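Local coordinates for uncharacterized protein (Bacteroides eggerthii DSM 20697, PDB 4ECO) that is of unknown function but is built as a leucine-rich repeat solenoid and probably binds other proteins, at residues A[309-314]-A[332-337]; A[336-341]-A[360-365]; A[354-359]-A[374-379]; A[250-255]-A[274-279]. One frame throughout, in Å; residues are numbered along the deposited sequence.

Contact 1 of 4, residues A[309-314]-A[332-337]; sequences IIYIGY and LGMLEC
I310 exchanges two backbone bonds with strand 334-336: I310 N donates to M334 O (2.9 Å), and E336 N donates to I310 O (3.3 Å). I312 N then binds E336 O, in a parallel pairing with strand axes 10° apart. E336 CG sits between its backbone N and carbonyl carbon (chi1 80°), and a further bend at chi2 turns the carboxylate back to G313, whose N reaches E336 OE2 at 2.9 Å from above the carboxylate plane. OE1 takes L338 N, so two backbone amides hold the group. Adjacent parallel strands of this kind line the concave side of a leucine-rich repeat solenoid, with alternate residues turned into the core. Among the apolar contacts, the core side has I310 CG2 beside L335 CD1 (3.9 Å), the L332 side chain crossing that of I310 at about a right angle (CD1 to CD1 3.8 Å), and I312 CG2 on C337 SG; W295 backs I310 and L335. On the other face I309 CG2 lies alongside M334 CB, and E336 CG meets the Y311 ring in plane at CD1 (3.7 Å). The selenomethionine methyl, M334 CE, touches Y311 OH, a hydroxyl hydrogen-bonded to R142 O.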
loop_
_atom_site.group_PDB
_atom_site.type_symbol
_atom_site.label_atom_id
_atom_site.label_comp_id
_atom_site.label_asym_id
_atom_site.label_seq_id
_atom_site.Cartn_x
_atom_site.Cartn_y
_atom_site.Cartn_z
ATOM N N ILE A 309 -6.964 2.236 13.220
ATOM C CA ILE A 309 -6.007 1.725 12.220
ATOM C C ILE A 309 -5.571 0.320 12.598
ATOM O O ILE A 309 -5.152 0.101 13.723
ATOM C CB ILE A 309 -4.767 2.668 12.067
ATOM C CG1 ILE A 309 -5.186 4.151 11.898
ATOM C CG2 ILE A 309 -3.839 2.200 10.932
ATOM C CD1 ILE A 309 -4.130 5.155 12.254
ATOM N N ILE A 310 -5.638 -0.611 11.644
ATOM C CA ILE A 310 -5.192 -1.993 11.813
ATOM C C ILE A 310 -4.184 -2.345 10.705
ATOM O O ILE A 310 -4.523 -2.312 9.518
ATOM C CB ILE A 310 -6.377 -3.020 11.836
ATOM C CG1 ILE A 310 -7.379 -2.731 12.983
ATOM C CG2 ILE A 310 -5.838 -4.451 11.928
ATOM C CD1 ILE A 310 -8.619 -3.619 13.057
ATOM N N TYR A 311 -2.952 -2.666 11.096
ATOM C CA TYR A 311 -1.935 -3.177 10.182
ATOM C C TYR A 311 -1.813 -4.658 10.523
ATOM O O TYR A 311 -1.300 -4.981 11.604
ATOM C CB TYR A 311 -0.587 -2.413 10.279
ATOM C CG TYR A 311 -0.619 -0.951 9.890
ATOM C CD1 TYR A 311 -0.837 -0.563 8.570
ATOM C CD2 TYR A 311 -0.358 0.046 10.827
ATOM C CE1 TYR A 311 -0.852 0.783 8.203
ATOM C CE2 TYR A 311 -0.330 1.390 10.465
ATOM C CZ TYR A 311 -0.577 1.756 9.150
ATOM O OH TYR A 311 -0.537 3.080 8.779
ATOM N N ILE A 312 -2.385 -5.554 9.687
ATOM C CA ILE A 312 -2.365 -6.974 10.039
ATOM C C ILE A 312 -1.859 -7.825 8.826
ATOM O O ILE A 312 -2.083 -9.048 8.774
ATOM C CB ILE A 312 -3.755 -7.435 10.603
ATOM C CG1 ILE A 312 -3.679 -8.810 11.296
ATOM C CG2 ILE A 312 -4.904 -7.323 9.587
ATOM C CD1 ILE A 312 -4.603 -9.003 12.471
ATOM N N GLY A 313 -1.108 -7.180 7.926
ATOM C CA GLY A 313 -0.503 -7.852 6.778
ATOM C C GLY A 313 0.600 -8.827 7.166
ATOM O O GLY A 313 1.061 -8.820 8.315
ATOM N N TYR A 314 1.048 -9.666 6.204
ATOM C CA TYR A 314 2.098 -10.684 6.395
ATOM C C TYR A 314 1.737 -11.632 7.581
ATOM O O TYR A 314 2.535 -11.876 8.478
ATOM C CB TYR A 314 3.481 -10.052 6.593
ATOM C CG TYR A 314 3.992 -9.276 5.399
ATOM C CD1 TYR A 314 4.700 -9.911 4.382
ATOM C CD2 TYR A 314 3.826 -7.895 5.314
ATOM C CE1 TYR A 314 5.193 -9.197 3.288
ATOM C CE2 TYR A 314 4.298 -7.178 4.214
ATOM C CZ TYR A 314 5.001 -7.833 3.216
ATOM O OH TYR A 314 5.509 -7.139 2.154
ATOM N N LEU A 332 -13.249 2.276 13.166
ATOM C CA LEU A 332 -12.270 1.753 12.198
ATOM C C LEU A 332 -12.226 2.570 10.892
ATOM O O LEU A 332 -13.262 2.794 10.272
ATOM C CB LEU A 332 -12.531 0.274 11.863
ATOM C CG LEU A 332 -11.516 -0.434 10.935
ATOM C CD1 LEU A 332 -10.111 -0.480 11.552
ATOM C CD2 LEU A 332 -11.991 -1.820 10.596
ATOM N N GLY A 333 -11.023 2.966 10.476
ATOM C CA GLY A 333 -10.831 3.752 9.262
ATOM C C GLY A 333 -9.767 3.243 8.308
ATOM O O GLY A 333 -9.741 3.628 7.129
HETATM N N MSE A 334 -8.861 2.389 8.804
HETATM C CA MSE A 334 -7.782 1.844 7.968
HETATM C C MSE A 334 -7.574 0.367 8.254
HETATM O O MSE A 334 -7.408 -0.035 9.415
HETATM C CB MSE A 334 -6.474 2.601 8.175
HETATM C CG MSE A 334 -6.462 3.993 7.561
HETATM SE SE MSE A 334 -4.815 4.968 7.986
HETATM C CE MSE A 334 -3.481 3.769 7.083
ATOM N N LEU A 335 -7.613 -0.448 7.176
ATOM C CA LEU A 335 -7.389 -1.886 7.279
ATOM C C LEU A 335 -6.531 -2.356 6.130
ATOM O O LEU A 335 -6.826 -2.025 4.962
ATOM C CB LEU A 335 -8.719 -2.651 7.317
ATOM C CG LEU A 335 -8.657 -4.171 7.390
ATOM C CD1 LEU A 335 -7.990 -4.657 8.710
ATOM C CD2 LEU A 335 -10.033 -4.754 7.216
ATOM N N GLU A 336 -5.451 -3.101 6.460
ATOM C CA GLU A 336 -4.587 -3.708 5.450
ATOM C C GLU A 336 -4.331 -5.154 5.899
ATOM O O GLU A 336 -4.038 -5.397 7.081
ATOM C CB GLU A 336 -3.289 -2.893 5.145
ATOM C CG GLU A 336 -2.096 -2.997 6.102
ATOM C CD GLU A 336 -1.236 -4.250 6.029
ATOM O OE1 GLU A 336 -1.315 -4.979 5.016
ATOM O OE2 GLU A 336 -0.474 -4.499 6.989
ATOM N N CYS A 337 -4.521 -6.115 4.960
ATOM C CA CYS A 337 -4.327 -7.555 5.175
ATOM C C CYS A 337 -3.453 -8.143 4.061
ATOM O O CYS A 337 -3.649 -9.302 3.681
ATOM C CB CYS A 337 -5.658 -8.295 5.269
ATOM S SG CYS A 337 -6.859 -7.539 6.377
#

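Contact 2 of 4, residues A[336-341]-A[360-365]; sequences ECLYNQ and LAYNQI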
loop_
_atom_site.group_PDB
_atom_site.type_symbol
_atom_site.label_atom_id
_atom_site.label_comp_id
_atom_site.label_asym_id
_atom_site.label_seq_id
_atom_site.Cartn_x
_atom_site.Cartn_y
_atom_site.Cartn_z
ATOM N N GLU A 336 -5.451 -3.101 6.460
ATOM C CA GLU A 336 -4.587 -3.708 5.450
ATOM C C GLU A 336 -4.331 -5.154 5.899
ATOM O O GLU A 336 -4.038 -5.397 7.081
ATOM C CB GLU A 336 -3.289 -2.893 5.145
ATOM C CG GLU A 336 -2.096 -2.997 6.102
ATOM C CD GLU A 336 -1.236 -4.250 6.029
ATOM O OE1 GLU A 336 -1.315 -4.979 5.016
ATOM O OE2 GLU A 336 -0.474 -4.499 6.989
ATOM N N CYS A 337 -4.521 -6.115 4.960
ATOM C CA CYS A 337 -4.327 -7.555 5.175
ATOM C C CYS A 337 -3.453 -8.143 4.061
ATOM O O CYS A 337 -3.649 -9.302 3.681
ATOM C CB CYS A 337 -5.658 -8.295 5.269
ATOM S SG CYS A 337 -6.859 -7.539 6.377
ATOM N N LEU A 338 -2.497 -7.357 3.544
ATOM C CA LEU A 338 -1.564 -7.818 2.523
ATOM C C LEU A 338 -0.891 -9.117 2.924
ATOM O O LEU A 338 -0.497 -9.268 4.078
ATOM C CB LEU A 338 -0.484 -6.765 2.280
ATOM C CG LEU A 338 -0.857 -5.558 1.444
ATOM C CD1 LEU A 338 0.082 -4.410 1.746
ATOM C CD2 LEU A 338 -0.755 -5.872 -0.023
ATOM N N TYR A 339 -0.790 -10.061 1.996
ATOM C CA TYR A 339 -0.106 -11.336 2.160
ATOM C C TYR A 339 -0.576 -12.091 3.397
ATOM O O TYR A 339 0.175 -12.297 4.359
ATOM C CB TYR A 339 1.424 -11.147 2.203
ATOM C CG TYR A 339 1.971 -10.354 1.042
ATOM C CD1 TYR A 339 2.249 -10.965 -0.173
ATOM C CD2 TYR A 339 2.216 -8.994 1.159
ATOM C CE1 TYR A 339 2.773 -10.238 -1.245
ATOM C CE2 TYR A 339 2.737 -8.257 0.094
ATOM C CZ TYR A 339 3.021 -8.886 -1.105
ATOM O OH TYR A 339 3.548 -8.160 -2.149
ATOM N N ASN A 340 -1.831 -12.505 3.354
ATOM C CA ASN A 340 -2.451 -13.359 4.357
ATOM C C ASN A 340 -2.913 -14.609 3.605
ATOM O O ASN A 340 -2.425 -14.850 2.500
ATOM C CB ASN A 340 -3.581 -12.626 5.113
ATOM C CG ASN A 340 -3.142 -11.909 6.371
ATOM O OD1 ASN A 340 -3.141 -12.486 7.465
ATOM N ND2 ASN A 340 -2.837 -10.617 6.260
ATOM N N GLN A 341 -3.848 -15.379 4.156
ATOM C CA GLN A 341 -4.366 -16.567 3.493
ATOM C C GLN A 341 -5.878 -16.485 3.402
ATOM O O GLN A 341 -6.555 -17.522 3.461
ATOM C CB GLN A 341 -3.955 -17.806 4.285
ATOM C CG GLN A 341 -2.517 -18.250 4.157
ATOM C CD GLN A 341 -2.413 -19.575 4.878
ATOM O OE1 GLN A 341 -2.217 -19.621 6.098
ATOM N NE2 GLN A 341 -2.679 -20.682 4.165
ATOM N N LEU A 360 -6.566 -5.330 0.586
ATOM C CA LEU A 360 -6.771 -6.772 0.802
ATOM C C LEU A 360 -5.965 -7.593 -0.222
ATOM O O LEU A 360 -6.230 -8.786 -0.414
ATOM C CB LEU A 360 -8.273 -7.092 0.692
ATOM C CG LEU A 360 -9.218 -6.369 1.676
ATOM C CD1 LEU A 360 -10.668 -6.632 1.344
ATOM C CD2 LEU A 360 -8.942 -6.763 3.116
ATOM N N ALA A 361 -4.953 -6.957 -0.856
ATOM C CA ALA A 361 -4.192 -7.600 -1.903
ATOM C C ALA A 361 -3.405 -8.800 -1.390
ATOM O O ALA A 361 -3.071 -8.878 -0.207
ATOM C CB ALA A 361 -3.264 -6.610 -2.575
ATOM N N TYR A 362 -3.169 -9.759 -2.303
ATOM C CA TYR A 362 -2.380 -10.955 -2.117
ATOM C C TYR A 362 -3.011 -11.886 -1.078
ATOM O O TYR A 362 -2.446 -12.180 -0.012
ATOM C CB TYR A 362 -0.934 -10.610 -1.768
ATOM C CG TYR A 362 -0.202 -9.924 -2.898
ATOM C CD1 TYR A 362 0.430 -10.662 -3.891
ATOM C CD2 TYR A 362 -0.135 -8.534 -2.975
ATOM C CE1 TYR A 362 1.109 -10.036 -4.939
ATOM C CE2 TYR A 362 0.515 -7.895 -4.039
ATOM C CZ TYR A 362 1.159 -8.653 -5.004
ATOM O OH TYR A 362 1.861 -8.053 -6.027
ATOM N N ASN A 363 -4.178 -12.399 -1.452
ATOM C CA ASN A 363 -4.966 -13.358 -0.682
ATOM C C ASN A 363 -5.671 -14.300 -1.675
ATOM O O ASN A 363 -5.258 -14.408 -2.833
ATOM C CB ASN A 363 -5.953 -12.637 0.253
ATOM C CG ASN A 363 -5.314 -12.021 1.458
ATOM O OD1 ASN A 363 -4.977 -12.704 2.403
ATOM N ND2 ASN A 363 -5.224 -10.717 1.496
ATOM N N GLN A 364 -6.715 -14.979 -1.225
ATOM C CA GLN A 364 -7.459 -15.913 -2.062
ATOM C C GLN A 364 -8.967 -15.692 -1.831
ATOM O O GLN A 364 -9.763 -16.632 -1.795
ATOM C CB GLN A 364 -7.002 -17.361 -1.761
ATOM C CG GLN A 364 -5.590 -17.699 -2.282
ATOM C CD GLN A 364 -5.436 -17.855 -3.804
ATOM O OE1 GLN A 364 -5.704 -18.908 -4.361
ATOM N NE2 GLN A 364 -4.994 -16.806 -4.507
ATOM N N ILE A 365 -9.333 -14.411 -1.657
ATOM C CA ILE A 365 -10.701 -13.933 -1.448
ATOM C C ILE A 365 -11.493 -14.174 -2.741
ATOM O O ILE A 365 -11.010 -13.823 -3.817
ATOM C CB ILE A 365 -10.694 -12.442 -1.011
ATOM C CG1 ILE A 365 -9.876 -12.262 0.286
ATOM C CG2 ILE A 365 -12.115 -11.900 -0.852
ATOM C CD1 ILE A 365 -9.444 -10.822 0.619
#
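Y339 and Y362 form an offset stack, with ring centroids 4.4 Å apart and planes inclined by 18°. Y339 CE1 lies over one face of the Y362 ring, toward its rim (3.4 Å to Y362 CG), while Y362 CB makes a CH-pi contact over a face of Y339. L338 CD2 sits at the edge of Y362, near its plane, and Y314 and H386 extend the stacking beyond this pair. The stack runs across successive loops of a leucine-rich repeat solenoid, each with its characteristic asparagine, here N340 and N363. N363 ND2 reaches two carbonyls: C337 O across the contact (3.0 Å) and L360 O in its own loop (2.9 Å), 8° and 5° out of the amide plane. C337 O also accepts N340 ND2 (3.0 Å), the two donors coming from opposite faces of its plane. N363 OD1 accepts L342 N and, weakly, N340 N. An alanine at N363 would probably leave C337 O and L360 O without this donor and L342 N without its side-chain acceptor. Among the apolar contacts, L338 CD2 meets A361 CB at 3.7 Å, and C337 SG meets L360 CD2 at 3.9 Å.

Contact 3 of 4, residues A[354-359]-A[374-379]; sequences KLASLN and GFTEQV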
loop_
_atom_site.group_PDB
_atom_site.type_symbol
_atom_site.label_atom_id
_atom_site.label_comp_id
_atom_site.label_asym_id
_atom_site.label_seq_id
_atom_site.Cartn_x
_atom_site.Cartn_y
_atom_site.Cartn_z
ATOM N N LYS A 354 -16.693 3.492 8.097
ATOM C CA LYS A 354 -16.179 4.242 6.961
ATOM C C LYS A 354 -14.659 4.114 6.842
ATOM O O LYS A 354 -13.928 4.657 7.667
ATOM C CB LYS A 354 -16.580 5.726 7.087
ATOM C CG LYS A 354 -18.076 5.976 7.164
ATOM C CD LYS A 354 -18.773 5.747 5.834
ATOM C CE LYS A 354 -20.258 5.915 5.978
ATOM N NZ LYS A 354 -20.958 5.450 4.762
ATOM N N LEU A 355 -14.180 3.400 5.817
ATOM C CA LEU A 355 -12.746 3.243 5.619
ATOM C C LEU A 355 -12.174 4.325 4.675
ATOM O O LEU A 355 -12.787 4.667 3.662
ATOM C CB LEU A 355 -12.396 1.837 5.079
ATOM C CG LEU A 355 -12.750 0.638 5.970
ATOM C CD1 LEU A 355 -12.508 -0.651 5.251
ATOM C CD2 LEU A 355 -11.952 0.631 7.265
ATOM N N ALA A 356 -10.990 4.850 5.035
ATOM C CA ALA A 356 -10.192 5.808 4.256
ATOM C C ALA A 356 -9.107 5.053 3.463
ATOM O O ALA A 356 -8.680 5.484 2.393
ATOM C CB ALA A 356 -9.562 6.830 5.180
ATOM N N SER A 357 -8.687 3.899 4.003
ATOM C CA SER A 357 -7.726 2.977 3.409
ATOM C C SER A 357 -8.263 1.583 3.482
ATOM O O SER A 357 -8.801 1.205 4.504
ATOM C CB SER A 357 -6.372 3.055 4.125
ATOM O OG SER A 357 -5.586 4.179 3.752
ATOM N N LEU A 358 -8.098 0.814 2.421
ATOM C CA LEU A 358 -8.435 -0.605 2.370
ATOM C C LEU A 358 -7.506 -1.270 1.366
ATOM O O LEU A 358 -7.370 -0.831 0.232
ATOM C CB LEU A 358 -9.914 -0.870 2.061
ATOM C CG LEU A 358 -10.386 -2.330 2.045
ATOM C CD1 LEU A 358 -10.286 -2.976 3.435
ATOM C CD2 LEU A 358 -11.792 -2.423 1.501
ATOM N N ASN A 359 -6.789 -2.265 1.835
ATOM C CA ASN A 359 -5.856 -3.018 1.015
ATOM C C ASN A 359 -5.919 -4.491 1.431
ATOM O O ASN A 359 -5.452 -4.842 2.511
ATOM C CB ASN A 359 -4.443 -2.439 1.130
ATOM C CG ASN A 359 -3.529 -2.846 -0.006
ATOM O OD1 ASN A 359 -3.421 -4.039 -0.367
ATOM N ND2 ASN A 359 -2.861 -1.846 -0.607
ATOM N N GLY A 374 -18.278 1.038 4.335
ATOM C CA GLY A 374 -18.534 2.361 3.795
ATOM C C GLY A 374 -17.184 3.003 3.533
ATOM O O GLY A 374 -16.146 2.357 3.727
ATOM N N PHE A 375 -17.171 4.268 3.073
ATOM C CA PHE A 375 -15.913 4.958 2.797
ATOM C C PHE A 375 -15.980 6.460 3.138
ATOM O O PHE A 375 -17.003 7.103 2.935
ATOM C CB PHE A 375 -15.501 4.786 1.316
ATOM C CG PHE A 375 -15.371 3.367 0.798
ATOM C CD1 PHE A 375 -14.188 2.654 0.958
ATOM C CD2 PHE A 375 -16.427 2.753 0.127
ATOM C CE1 PHE A 375 -14.084 1.334 0.504
ATOM C CE2 PHE A 375 -16.312 1.442 -0.342
ATOM C CZ PHE A 375 -15.142 0.744 -0.152
ATOM N N THR A 376 -14.857 7.014 3.610
ATOM C CA THR A 376 -14.694 8.443 3.903
ATOM C C THR A 376 -14.462 9.195 2.573
ATOM O O THR A 376 -13.985 8.587 1.611
ATOM C CB THR A 376 -13.537 8.680 4.911
ATOM O OG1 THR A 376 -12.266 8.680 4.249
ATOM C CG2 THR A 376 -13.542 7.699 6.077
ATOM N N GLU A 377 -14.747 10.516 2.521
ATOM C CA GLU A 377 -14.551 11.344 1.317
ATOM C C GLU A 377 -13.051 11.561 1.018
ATOM O O GLU A 377 -12.709 12.173 0.004
ATOM C CB GLU A 377 -15.247 12.718 1.457
ATOM C CG GLU A 377 -16.674 12.701 1.999
ATOM C CD GLU A 377 -16.799 12.853 3.507
ATOM O OE1 GLU A 377 -15.878 12.426 4.248
ATOM O OE2 GLU A 377 -17.844 13.387 3.949
ATOM N N GLN A 378 -12.162 11.024 1.879
ATOM C CA GLN A 378 -10.710 11.202 1.786
ATOM C C GLN A 378 -9.990 10.004 1.110
ATOM O O GLN A 378 -8.758 10.045 0.985
ATOM C CB GLN A 378 -10.094 11.438 3.198
ATOM C CG GLN A 378 -10.931 12.261 4.194
ATOM C CD GLN A 378 -11.470 13.561 3.636
ATOM O OE1 GLN A 378 -10.801 14.282 2.873
ATOM N NE2 GLN A 378 -12.716 13.874 4.000
ATOM N N VAL A 379 -10.745 8.957 0.673
ATOM C CA VAL A 379 -10.204 7.756 0.007
ATOM C C VAL A 379 -9.471 8.141 -1.273
ATOM O O VAL A 379 -10.031 8.806 -2.151
ATOM C CB VAL A 379 -11.286 6.699 -0.309
ATOM C CG1 VAL A 379 -10.705 5.530 -1.090
ATOM C CG2 VAL A 379 -11.979 6.216 0.952
#
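K354 and L355 pair in parallel with G374 and F375, a short strand contact between the start of strand 354-359 and the end of strand 373-375. Two backbone bonds establish it. L355 N donates to G374 O (3.1 Å) on a nearly straight line, with 171° at the hydrogen, and T376 N donates to L355 O (3.1 Å); both donors stand above the plane of the carbonyl they meet. L355 O also receives a CA-H contact from F375 CA (3.3 Å), and the ring of F375 presents its edge to the same oxygen, CD1 lying 3.7 Å from L355 O. The ring itself packs against L382 and F396. In leucine-rich repeat terms, the two segments lie at the opening and the close of one turn of the solenoid: beyond the type I turn from T376 to V379 the chain enters strand 381-383, which also pairs in parallel with strand 354-359. T376 fits into this corner by its first torsion, chi1 82°, which sets OG1 between the backbone N and the carbonyl carbon, against A356 CB (3.4 Å), and CG2 against K354 CB (3.8 Å). The same OG1 weakly accepts Q378 N, an ST turn. The K354 chain bends at chi2 (-72°), bringing CD to 3.5 Å from F375 N, while NZ passes G374, which has no side chain, and makes a weak bond to S351 O.

Contact 4 of 4, residues A[250-255]-A[274-279]; sequences DLTDVE and EMQLIN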
loop_
_atom_site.group_PDB
_atom_site.type_symbol
_atom_site.label_atom_id
_atom_site.label_comp_id
_atom_site.label_asym_id
_atom_site.label_seq_id
_atom_site.Cartn_x
_atom_site.Cartn_y
_atom_site.Cartn_z
ATOM N N ASP A 250 -3.737 7.380 27.772
ATOM C CA ASP A 250 -3.133 8.108 26.661
ATOM C C ASP A 250 -2.460 7.192 25.623
ATOM O O ASP A 250 -2.021 7.695 24.578
ATOM C CB ASP A 250 -2.096 9.106 27.201
ATOM C CG ASP A 250 -2.663 10.359 27.869
ATOM O OD1 ASP A 250 -3.912 10.576 27.786
ATOM O OD2 ASP A 250 -1.853 11.149 28.435
ATOM N N LEU A 251 -2.385 5.870 25.892
ATOM C CA LEU A 251 -1.736 4.920 24.995
ATOM C C LEU A 251 -2.649 4.630 23.807
ATOM O O LEU A 251 -3.569 3.834 23.920
ATOM C CB LEU A 251 -1.335 3.633 25.758
ATOM C CG LEU A 251 -0.483 2.617 24.983
ATOM C CD1 LEU A 251 0.774 3.236 24.400
ATOM C CD2 LEU A 251 -0.111 1.461 25.857
ATOM N N THR A 252 -2.379 5.298 22.669
ATOM C CA THR A 252 -3.158 5.258 21.422
ATOM C C THR A 252 -2.469 4.491 20.297
ATOM O O THR A 252 -3.144 4.010 19.390
ATOM C CB THR A 252 -3.444 6.698 20.913
ATOM O OG1 THR A 252 -2.232 7.384 20.556
ATOM C CG2 THR A 252 -4.239 7.522 21.903
ATOM N N ASP A 253 -1.132 4.418 20.316
ATOM C CA ASP A 253 -0.392 3.740 19.247
ATOM C C ASP A 253 0.455 2.614 19.797
ATOM O O ASP A 253 1.390 2.865 20.546
ATOM C CB ASP A 253 0.487 4.735 18.480
ATOM C CG ASP A 253 -0.277 5.794 17.719
ATOM O OD1 ASP A 253 -0.934 6.634 18.368
ATOM O OD2 ASP A 253 -0.168 5.822 16.483
ATOM N N VAL A 254 0.102 1.364 19.446
ATOM C CA VAL A 254 0.817 0.162 19.894
ATOM C C VAL A 254 1.217 -0.676 18.681
ATOM O O VAL A 254 0.412 -0.879 17.769
ATOM C CB VAL A 254 0.009 -0.667 20.922
ATOM C CG1 VAL A 254 0.732 -1.951 21.269
ATOM C CG2 VAL A 254 -0.267 0.138 22.191
ATOM N N GLU A 255 2.475 -1.154 18.674
ATOM C CA GLU A 255 3.007 -2.016 17.617
ATOM C C GLU A 255 3.738 -3.224 18.223
ATOM O O GLU A 255 4.582 -3.064 19.114
ATOM C CB GLU A 255 3.928 -1.234 16.691
ATOM C CG GLU A 255 4.677 -2.132 15.720
ATOM C CD GLU A 255 5.482 -1.445 14.640
ATOM O OE1 GLU A 255 4.871 -0.865 13.717
ATOM O OE2 GLU A 255 6.727 -1.523 14.690
ATOM N N GLU A 274 -7.853 2.970 25.415
ATOM C CA GLU A 274 -7.925 3.983 24.367
ATOM C C GLU A 274 -7.017 3.745 23.146
ATOM O O GLU A 274 -6.767 4.704 22.399
ATOM C CB GLU A 274 -7.562 5.353 24.992
ATOM C CG GLU A 274 -8.569 5.890 26.005
ATOM C CD GLU A 274 -9.920 6.316 25.457
ATOM O OE1 GLU A 274 -10.018 6.593 24.235
ATOM O OE2 GLU A 274 -10.872 6.408 26.267
HETATM N N MSE A 275 -6.594 2.491 22.885
HETATM C CA MSE A 275 -5.718 2.189 21.728
HETATM C C MSE A 275 -6.446 2.511 20.409
HETATM O O MSE A 275 -7.607 2.142 20.263
HETATM C CB MSE A 275 -5.256 0.715 21.769
HETATM C CG MSE A 275 -4.346 0.318 20.604
HETATM SE SE MSE A 275 -3.701 -1.497 20.770
HETATM C CE MSE A 275 -5.349 -2.446 20.802
ATOM N N GLN A 276 -5.770 3.223 19.485
ATOM C CA GLN A 276 -6.319 3.657 18.186
ATOM C C GLN A 276 -5.609 2.969 17.036
ATOM O O GLN A 276 -6.270 2.442 16.144
ATOM C CB GLN A 276 -6.235 5.189 18.015
ATOM C CG GLN A 276 -7.009 5.958 19.082
ATOM C CD GLN A 276 -7.036 7.444 18.882
ATOM O OE1 GLN A 276 -6.019 8.089 18.647
ATOM N NE2 GLN A 276 -8.194 8.035 19.095
ATOM N N LEU A 277 -4.272 2.962 17.049
ATOM C CA LEU A 277 -3.470 2.281 16.025
ATOM C C LEU A 277 -2.929 0.955 16.602
ATOM O O LEU A 277 -2.397 0.923 17.724
ATOM C CB LEU A 277 -2.323 3.199 15.527
ATOM C CG LEU A 277 -1.363 2.666 14.443
ATOM C CD1 LEU A 277 -0.778 3.810 13.632
ATOM C CD2 LEU A 277 -0.227 1.792 15.049
ATOM N N ILE A 278 -3.042 -0.124 15.822
ATOM C CA ILE A 278 -2.500 -1.411 16.218
ATOM C C ILE A 278 -1.779 -2.018 15.015
ATOM O O ILE A 278 -2.396 -2.272 13.989
ATOM C CB ILE A 278 -3.512 -2.394 16.863
ATOM C CG1 ILE A 278 -2.782 -3.689 17.307
ATOM C CG2 ILE A 278 -4.743 -2.665 15.977
ATOM C CD1 ILE A 278 -3.523 -4.604 18.172
ATOM N N ASN A 279 -0.471 -2.224 15.144
ATOM C CA ASN A 279 0.326 -2.855 14.110
ATOM C C ASN A 279 0.761 -4.226 14.627
ATOM O O ASN A 279 1.564 -4.319 15.556
ATOM C CB ASN A 279 1.514 -1.961 13.725
ATOM C CG ASN A 279 2.247 -2.376 12.474
ATOM O OD1 ASN A 279 2.424 -3.559 12.177
ATOM N ND2 ASN A 279 2.680 -1.396 11.703
HETATM O O HOH W 1 -4.903 2.831 26.034
#
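E255 and N279 run alongside each other in the same direction, with E255 CG 3.7 Å from N279 CB. Their carboxylate and amide planes are turned 73° apart, and although E255 OE1 comes close to N279 ND2 the angle is poor for a hydrogen bond; OE1 is bonded to H115 ND1 instead. T252 and Q276 are likewise aligned, T252 CB lying 3.7 Å from Q276 OE1, which accepts from R142 NH2. D253 and L277 cross obliquely: D253 OD2 touches both CB and CD1 of L277 (each 3.5 Å) and forms a salt bridge with R142 NE, while D253 OD1 accepts a hydrogen bond from T252 OG1 (2.7 Å). An alanine at D253 would probably leave R142 NE without its carboxylate mate and T252 OG1 without this acceptor. V254 and the selenomethionine M275 meet at about a right angle, M275 SE against V254 CB (3.8 Å). The backbones run parallel, their strand axes 6° apart. T252 O accepts both Q276 N and L277 N, and V254 N and N279 N continue the pairing. In this stretch of the leucine-rich repeat solenoid, strand 210-214 flanks residues 253-255 and strand 309-311 flanks residues 277-279, while helix 135-142 lies against T252, D253 and L277.

Overall arrangement
From the N terminus, contact 4 comes first, closing a loop between residues 250-255 and 274-279 before contact 1 opens. The two are in series but adjacent, because strand 277-279 pairs with strand 309-311. Contact 1 closes at 332-337, where contact 2 begins, the two sharing E336 and C337. Contact 3 opens at 354-359, inside the loop that contact 2 closes at 360-365, and ends beyond it at 374-379; contacts 2 and 3 therefore cross. Strand 354-359 pairs with strand 334-336, joining contacts 1 and 3. Successive solenoid turns are tied at their strands by contacts 4 and 1 and at the following loops by contact 2, whereas contact 3 brings strand 373-375 onto the start of strand 354-359.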